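Local coordinates for protein glycosyl transferase family 8 (Streptococcus pneumoniae, PDB 5GVV) that transfers galactose from UDP-galactose to the terminal glucose of the already glycosylated serine-rich repeat protein PsrP, at residues V340-H351 against Y365-C376. Numbering follows the deposited sequence.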
ATOM      1  N   VAL A 340     -21.598   1.187 -23.061  1.00 14.28           N
ATOM      2  CA  VAL A 340     -22.407   1.928 -24.028  1.00 14.46           C
ATOM      3  C   VAL A 340     -23.720   2.408 -23.402  1.00 15.64           C
ATOM      4  O   VAL A 340     -24.078   3.580 -23.525  1.00 18.19           O
ATOM      5  CB  VAL A 340     -22.689   1.098 -25.298  1.00 18.23           C
ATOM      6  CG1 VAL A 340     -23.611   1.862 -26.239  1.00 17.07           C
ATOM      7  CG2 VAL A 340     -21.382   0.767 -26.012  1.00 15.39           C
ATOM      8  N   ILE A 341     -24.425   1.506 -22.723  1.00 16.18           N
ATOM      9  CA  ILE A 341     -25.653   1.858 -22.008  1.00 15.94           C
ATOM     10  C   ILE A 341     -25.426   3.033 -21.054  1.00 17.84           C
ATOM     11  O   ILE A 341     -26.285   3.903 -20.901  1.00 18.16           O
ATOM     12  CB  ILE A 341     -26.192   0.649 -21.208  1.00 18.10           C
ATOM     13  CG1 ILE A 341     -26.596  -0.487 -22.151  1.00 18.89           C
ATOM     14  CG2 ILE A 341     -27.371   1.046 -20.326  1.00 17.20           C
ATOM     15  CD1 ILE A 341     -27.028  -1.751 -21.422  1.00 20.91           C
ATOM     16  N   ALA A 342     -24.254   3.060 -20.430  1.00 20.46           N
ATOM     17  CA  ALA A 342     -23.915   4.093 -19.455  1.00 21.10           C
ATOM     18  C   ALA A 342     -23.407   5.399 -20.078  1.00 25.42           C
ATOM     19  O   ALA A 342     -23.237   6.398 -19.373  1.00 28.69           O
ATOM     20  CB  ALA A 342     -22.899   3.551 -18.469  1.00 21.29           C
ATOM     21  N   SER A 343     -23.158   5.398 -21.386  1.00 20.15           N
ATOM     22  CA  SER A 343     -22.580   6.577 -22.033  1.00 22.35           C
ATOM     23  C   SER A 343     -23.636   7.508 -22.626  1.00 21.71           C
ATOM     24  O   SER A 343     -24.793   7.117 -22.793  1.00 19.11           O
ATOM     25  CB  SER A 343     -21.575   6.155 -23.103  1.00 19.84           C
ATOM     26  OG  SER A 343     -20.558   5.348 -22.539  1.00 23.90           O
ATOM     27  N   ASP A 344     -23.228   8.740 -22.928  1.00 18.85           N
ATOM     28  CA  ASP A 344     -24.124   9.749 -23.484  1.00 19.70           C
ATOM     29  C   ASP A 344     -23.936   9.878 -24.988  1.00 19.36           C
ATOM     30  O   ASP A 344     -24.834  10.335 -25.700  1.00 17.39           O
ATOM     31  CB  ASP A 344     -23.837  11.117 -22.859  1.00 20.50           C
ATOM     32  CG  ASP A 344     -24.146  11.170 -21.380  1.00 22.45           C
ATOM     33  OD1 ASP A 344     -25.291  10.851 -20.999  1.00 25.47           O
ATOM     34  OD2 ASP A 344     -23.243  11.539 -20.597  1.00 18.37           O
ATOM     35  N   LEU A 345     -22.761   9.483 -25.472  1.00 16.20           N
ATOM     36  CA  LEU A 345     -22.389   9.770 -26.854  1.00 16.56           C
ATOM     37  C   LEU A 345     -21.310   8.820 -27.356  1.00 16.12           C
ATOM     38  O   LEU A 345     -20.274   8.656 -26.704  1.00 17.38           O
ATOM     39  CB  LEU A 345     -21.887  11.214 -26.952  1.00 14.78           C
ATOM     40  CG  LEU A 345     -21.302  11.640 -28.300  1.00 15.05           C
ATOM     41  CD1 LEU A 345     -22.384  11.629 -29.358  1.00 16.94           C
ATOM     42  CD2 LEU A 345     -20.682  13.009 -28.188  1.00 19.08           C
ATOM     43  N   TYR A 346     -21.546   8.193 -28.506  1.00 12.20           N
ATOM     44  CA  TYR A 346     -20.530   7.335 -29.105  1.00 12.00           C
ATOM     45  C   TYR A 346     -19.640   8.147 -30.044  1.00 15.21           C
ATOM     46  O   TYR A 346     -20.137   8.918 -30.868  1.00 13.73           O
ATOM     47  CB  TYR A 346     -21.167   6.157 -29.861  1.00 10.98           C
ATOM     48  CG  TYR A 346     -20.150   5.096 -30.222  1.00 13.70           C
ATOM     49  CD1 TYR A 346     -19.399   5.189 -31.389  1.00 17.09           C
ATOM     50  CD2 TYR A 346     -19.916   4.020 -29.377  1.00 15.99           C
ATOM     51  CE1 TYR A 346     -18.451   4.234 -31.708  1.00 16.83           C
ATOM     52  CE2 TYR A 346     -18.972   3.061 -29.686  1.00 15.12           C
ATOM     53  CZ  TYR A 346     -18.246   3.174 -30.850  1.00 16.18           C
ATOM     54  OH  TYR A 346     -17.299   2.219 -31.160  1.00 15.17           O
ATOM     55  N   LEU A 347     -18.326   7.975 -29.911  1.00 16.45           N
ATOM     56  CA  LEU A 347     -17.369   8.625 -30.808  1.00 14.94           C
ATOM     57  C   LEU A 347     -16.740   7.593 -31.742  1.00 17.76           C
ATOM     58  O   LEU A 347     -15.902   6.786 -31.315  1.00 12.97           O
ATOM     59  CB  LEU A 347     -16.270   9.337 -30.013  1.00 14.99           C
ATOM     60  CG  LEU A 347     -16.678  10.410 -29.003  1.00 15.44           C
ATOM     61  CD1 LEU A 347     -15.457  11.024 -28.331  1.00 13.48           C
ATOM     62  CD2 LEU A 347     -17.502  11.483 -29.664  1.00 16.27           C
ATOM     63  N   ASP A 348     -17.140   7.625 -33.013  1.00 15.30           N
ATOM     64  CA  ASP A 348     -16.609   6.704 -34.005  1.00 16.08           C
ATOM     65  C   ASP A 348     -15.271   7.228 -34.508  1.00 17.79           C
ATOM     66  O   ASP A 348     -15.203   7.854 -35.567  1.00 17.30           O
ATOM     67  CB  ASP A 348     -17.590   6.566 -35.170  1.00 15.60           C
ATOM     68  CG  ASP A 348     -17.378   5.298 -35.964  1.00 17.54           C
ATOM     69  OD1 ASP A 348     -16.441   4.536 -35.631  1.00 18.09           O
ATOM     70  OD2 ASP A 348     -18.145   5.063 -36.921  1.00 16.70           O
ATOM     71  N   LEU A 349     -14.205   6.960 -33.751  1.00 19.66           N
ATOM     72  CA  LEU A 349     -12.900   7.557 -34.033  1.00 16.93           C
ATOM     73  C   LEU A 349     -11.833   6.549 -34.459  1.00 17.92           C
ATOM     74  O   LEU A 349     -10.717   6.940 -34.805  1.00 18.64           O
ATOM     75  CB  LEU A 349     -12.399   8.320 -32.806  1.00 19.19           C
ATOM     76  CG  LEU A 349     -13.355   9.324 -32.173  1.00 18.98           C
ATOM     77  CD1 LEU A 349     -12.714   9.999 -30.969  1.00 21.66           C
ATOM     78  CD2 LEU A 349     -13.795  10.345 -33.190  1.00 20.89           C
ATOM     79  N   ASN A 350     -12.169   5.263 -34.427  1.00 20.45           N
ATOM     80  CA  ASN A 350     -11.188   4.212 -34.706  1.00 25.58           C
ATOM     81  C   ASN A 350     -10.977   3.980 -36.202  1.00 25.88           C
ATOM     82  O   ASN A 350     -11.925   4.034 -36.983  1.00 26.41           O
ATOM     83  CB  ASN A 350     -11.599   2.909 -34.019  1.00 20.99           C
ATOM     84  CG  ASN A 350     -13.006   2.489 -34.375  1.00 20.59           C
ATOM     85  OD1 ASN A 350     -13.956   3.253 -34.201  1.00 21.13           O
ATOM     86  ND2 ASN A 350     -13.151   1.273 -34.893  1.00 25.42           N
ATOM     87  N   HIS A 351      -9.736   3.688 -36.583  1.00 25.53           N
ATOM     88  CA  HIS A 351      -9.339   3.648 -37.988  1.00 28.03           C
ATOM     89  C   HIS A 351      -9.494   2.309 -38.723  1.00 30.14           C
ATOM     90  O   HIS A 351      -9.697   2.296 -39.936  1.00 38.47           O
ATOM     91  CB  HIS A 351      -7.905   4.167 -38.143  1.00 28.56           C
ATOM     92  CG  HIS A 351      -7.815   5.654 -38.314  1.00 27.06           C
ATOM     93  ND1 HIS A 351      -8.025   6.280 -39.523  1.00 28.29           N
ATOM     94  CD2 HIS A 351      -7.533   6.637 -37.424  1.00 27.87           C
ATOM     95  CE1 HIS A 351      -7.879   7.581 -39.375  1.00 25.23           C
ATOM     96  NE2 HIS A 351      -7.583   7.829 -38.112  1.00 25.42           N
ATOM     97  N   TYR A 365     -29.845   1.330 -27.843  1.00 22.02           N
ATOM     98  CA  TYR A 365     -29.982   2.164 -26.654  1.00 24.66           C
ATOM     99  C   TYR A 365     -30.136   3.656 -26.993  1.00 26.34           C
ATOM    100  O   TYR A 365     -30.012   4.524 -26.123  1.00 27.32           O
ATOM    101  CB  TYR A 365     -28.824   1.887 -25.686  1.00 20.51           C
ATOM    102  CG  TYR A 365     -28.742   0.418 -25.288  1.00 21.58           C
ATOM    103  CD1 TYR A 365     -29.714  -0.155 -24.479  1.00 22.39           C
ATOM    104  CD2 TYR A 365     -27.698  -0.392 -25.730  1.00 19.41           C
ATOM    105  CE1 TYR A 365     -29.653  -1.493 -24.119  1.00 20.25           C
ATOM    106  CE2 TYR A 365     -27.625  -1.730 -25.374  1.00 19.47           C
ATOM    107  CZ  TYR A 365     -28.608  -2.274 -24.569  1.00 24.87           C
ATOM    108  OH  TYR A 365     -28.539  -3.604 -24.210  1.00 25.62           O
ATOM    109  N   LYS A 366     -30.433   3.929 -28.263  1.00 23.45           N
ATOM    110  CA  LYS A 366     -30.720   5.284 -28.748  1.00 26.60           C
ATOM    111  C   LYS A 366     -29.639   6.305 -28.420  1.00 25.65           C
ATOM    112  O   LYS A 366     -29.946   7.401 -27.942  1.00 25.04           O
ATOM    113  CB  LYS A 366     -32.060   5.798 -28.211  1.00 29.81           C
ATOM    114  CG  LYS A 366     -33.275   5.420 -29.046  1.00 32.04           C
ATOM    115  CD  LYS A 366     -33.890   4.130 -28.550  1.00 37.24           C
ATOM    116  CE  LYS A 366     -34.184   4.202 -27.059  1.00 37.63           C
ATOM    117  NZ  LYS A 366     -34.487   2.867 -26.465  1.00 42.34           N
ATOM    118  N   LYS A 367     -28.383   5.960 -28.690  1.00 24.26           N
ATOM    119  CA  LYS A 367     -27.275   6.865 -28.403  1.00 20.68           C
ATOM    120  C   LYS A 367     -26.895   7.651 -29.653  1.00 19.27           C
ATOM    121  O   LYS A 367     -26.816   7.083 -30.745  1.00 18.70           O
ATOM    122  CB  LYS A 367     -26.071   6.076 -27.888  1.00 16.02           C
ATOM    123  CG  LYS A 367     -26.370   5.195 -26.670  1.00 20.94           C
ATOM    124  CD  LYS A 367     -26.688   6.028 -25.430  1.00 16.86           C
ATOM    125  CE  LYS A 367     -26.994   5.138 -24.229  1.00 19.52           C
ATOM    126  NZ  LYS A 367     -27.186   5.943 -22.986  1.00 18.09           N
ATOM    127  N   PRO A 368     -26.677   8.969 -29.501  1.00 17.34           N
ATOM    128  CA  PRO A 368     -26.162   9.789 -30.603  1.00 20.53           C
ATOM    129  C   PRO A 368     -24.744   9.357 -30.918  1.00 19.73           C
ATOM    130  O   PRO A 368     -24.047   8.880 -30.015  1.00 16.10           O
ATOM    131  CB  PRO A 368     -26.139  11.199 -30.006  1.00 20.07           C
ATOM    132  CG  PRO A 368     -26.022  10.985 -28.527  1.00 22.95           C
ATOM    133  CD  PRO A 368     -26.841   9.749 -28.261  1.00 19.98           C
HETATM  134  N   MSE A 369     -24.327   9.511 -32.170  1.00 18.03           N
HETATM  135  CA  MSE A 369     -22.994   9.097 -32.586  1.00 16.81           C
HETATM  136  C   MSE A 369     -22.434  10.099 -33.592  1.00 18.33           C
HETATM  137  O   MSE A 369     -23.132  10.524 -34.510  1.00 16.89           O
HETATM  138  CB  MSE A 369     -23.043   7.689 -33.191  1.00 17.27           C
HETATM  139  CG  MSE A 369     -21.731   7.196 -33.774  1.00 20.99           C
HETATM  140 SE   MSE A 369     -21.882   5.342 -34.338  1.00 36.80          SE
HETATM  141  CE  MSE A 369     -23.397   5.507 -35.560  1.00 23.60           C
ATOM    142  N   ILE A 370     -21.179  10.494 -33.406  1.00 16.29           N
ATOM    143  CA  ILE A 370     -20.544  11.426 -34.335  1.00 15.00           C
ATOM    144  C   ILE A 370     -19.199  10.864 -34.777  1.00 17.07           C
ATOM    145  O   ILE A 370     -18.685   9.919 -34.173  1.00 18.09           O
ATOM    146  CB  ILE A 370     -20.373  12.827 -33.718  1.00 15.89           C
ATOM    147  CG1 ILE A 370     -19.439  12.776 -32.505  1.00 16.47           C
ATOM    148  CG2 ILE A 370     -21.737  13.395 -33.320  1.00 20.18           C
ATOM    149  CD1 ILE A 370     -19.180  14.134 -31.878  1.00 14.33           C
ATOM    150  N   ALA A 371     -18.629  11.430 -35.836  1.00 15.76           N
ATOM    151  CA  ALA A 371     -17.393  10.882 -36.388  1.00 17.44           C
ATOM    152  C   ALA A 371     -16.543  11.957 -37.051  1.00 16.83           C
ATOM    153  O   ALA A 371     -16.998  13.090 -37.244  1.00 17.94           O
ATOM    154  CB  ALA A 371     -17.707   9.768 -37.379  1.00 14.53           C
ATOM    155  N   PHE A 372     -15.303  11.605 -37.380  1.00 16.34           N
ATOM    156  CA  PHE A 372     -14.467  12.461 -38.219  1.00 17.66           C
ATOM    157  C   PHE A 372     -14.654  12.058 -39.673  1.00 18.88           C
ATOM    158  O   PHE A 372     -15.099  10.944 -39.948  1.00 18.70           O
ATOM    159  CB  PHE A 372     -12.989  12.340 -37.842  1.00 17.19           C
ATOM    160  CG  PHE A 372     -12.594  13.167 -36.646  1.00 18.65           C
ATOM    161  CD1 PHE A 372     -12.632  14.555 -36.703  1.00 17.71           C
ATOM    162  CD2 PHE A 372     -12.166  12.558 -35.474  1.00 18.81           C
ATOM    163  CE1 PHE A 372     -12.261  15.321 -35.608  1.00 18.69           C
ATOM    164  CE2 PHE A 372     -11.791  13.316 -34.372  1.00 18.09           C
ATOM    165  CZ  PHE A 372     -11.837  14.701 -34.442  1.00 16.02           C
ATOM    166  N   ASP A 373     -14.302  12.959 -40.593  1.00 16.84           N
ATOM    167  CA  ASP A 373     -14.412  12.705 -42.028  1.00 20.19           C
ATOM    168  C   ASP A 373     -13.700  11.417 -42.434  1.00 18.17           C
ATOM    169  O   ASP A 373     -14.153  10.700 -43.334  1.00 22.45           O
ATOM    170  CB  ASP A 373     -13.846  13.892 -42.828  1.00 18.27           C
ATOM    171  CG  ASP A 373     -12.492  14.353 -42.313  1.00 22.04           C
ATOM    172  OD1 ASP A 373     -11.869  13.620 -41.515  1.00 22.81           O
ATOM    173  OD2 ASP A 373     -12.041  15.450 -42.708  1.00 28.00           O
ATOM    174  N   ASN A 374     -12.591  11.127 -41.759  1.00 15.73           N
ATOM    175  CA  ASN A 374     -11.772   9.963 -42.087  1.00 18.19           C
ATOM    176  C   ASN A 374     -11.972   8.758 -41.156  1.00 17.30           C
ATOM    177  O   ASN A 374     -11.197   7.801 -41.212  1.00 20.98           O
ATOM    178  CB  ASN A 374     -10.291  10.353 -42.104  1.00 19.71           C
ATOM    179  CG  ASN A 374      -9.799  10.822 -40.747  1.00 19.19           C
ATOM    180  OD1 ASN A 374     -10.597  11.118 -39.858  1.00 18.01           O
ATOM    181  ND2 ASN A 374      -8.481  10.908 -40.585  1.00 20.96           N
ATOM    182  N   THR A 375     -12.989   8.801 -40.300  1.00 15.67           N
ATOM    183  CA  THR A 375     -13.259   7.671 -39.411  1.00 17.97           C
ATOM    184  C   THR A 375     -14.690   7.143 -39.529  1.00 19.97           C
ATOM    185  O   THR A 375     -15.030   6.131 -38.915  1.00 18.79           O
ATOM    186  CB  THR A 375     -12.969   8.007 -37.930  1.00 18.62           C
ATOM    187  OG1 THR A 375     -13.830   9.067 -37.495  1.00 17.78           O
ATOM    188  CG2 THR A 375     -11.508   8.408 -37.731  1.00 17.01           C
ATOM    189  N   CYS A 376     -15.528   7.826 -40.304  1.00 20.51           N
ATOM    190  CA  CYS A 376     -16.890   7.343 -40.508  1.00 21.72           C
ATOM    191  C   CYS A 376     -16.854   6.057 -41.325  1.00 23.20           C
ATOM    192  O   CYS A 376     -16.007   5.898 -42.211  1.00 24.07           O
ATOM    193  CB  CYS A 376     -17.760   8.409 -41.178  1.00 19.46           C
ATOM    194  SG  CYS A 376     -17.007   9.202 -42.590  1.00 31.49           S
TER
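Ile341 CG1 sits over the centre of one face of the Tyr365 ring, 3.5 Å from the centroid and only 8° off the ring normal, while CD1 runs on toward CZ and the hydroxyl, which Glu337 holds. Next door, Lys367 bends at chi2 (-67°) and then runs straight, which carries NZ to the C-terminal end of helix 333-342 and the turn after it. There NZ of Lys367 donates to two backbone carbonyls: Ser343 O at 2.7 Å, met almost head-on, and Ile341 O, approached from above the carbonyl plane. The two strands pair as parallel neighbours in the six-stranded sheet at the C-terminal end of the protein, far from the UDP and manganese site. Strands 345-348 and 369-372 are joined through helix 356-364 in a beta-alpha-beta unit, and Tyr346 N to Pro368 O (3.0 Å) opens their ladder of backbone bonds. On the face carrying Tyr346 and Met369, the two side chains run alongside each other, and the selenium of Met369 (a selenomethionine) sits 3.9 Å from Tyr346 CD1, oblique to the ring; helix 356-364 packs against both. The other face brings Leu347 CD2 to within 3.7 Å of Ile370 CG1, with helix 395-402 against Ile370. Leu349 CD2 touches the Phe372 ring at CD2. Thr375 has OG1 between its backbone N and carbonyl carbon (chi1 62°), where it donates to Asp348 O at 2.7 Å and accepts from Phe372 N. That rotamer also sends CG2 over one face of the His351 ring, while Asn374 ND2 lies at the ring's edge beside CE1, without a hydrogen bond to it, its amide plane nearly perpendicular to the imidazole, whose NE2 bonds to Glu290.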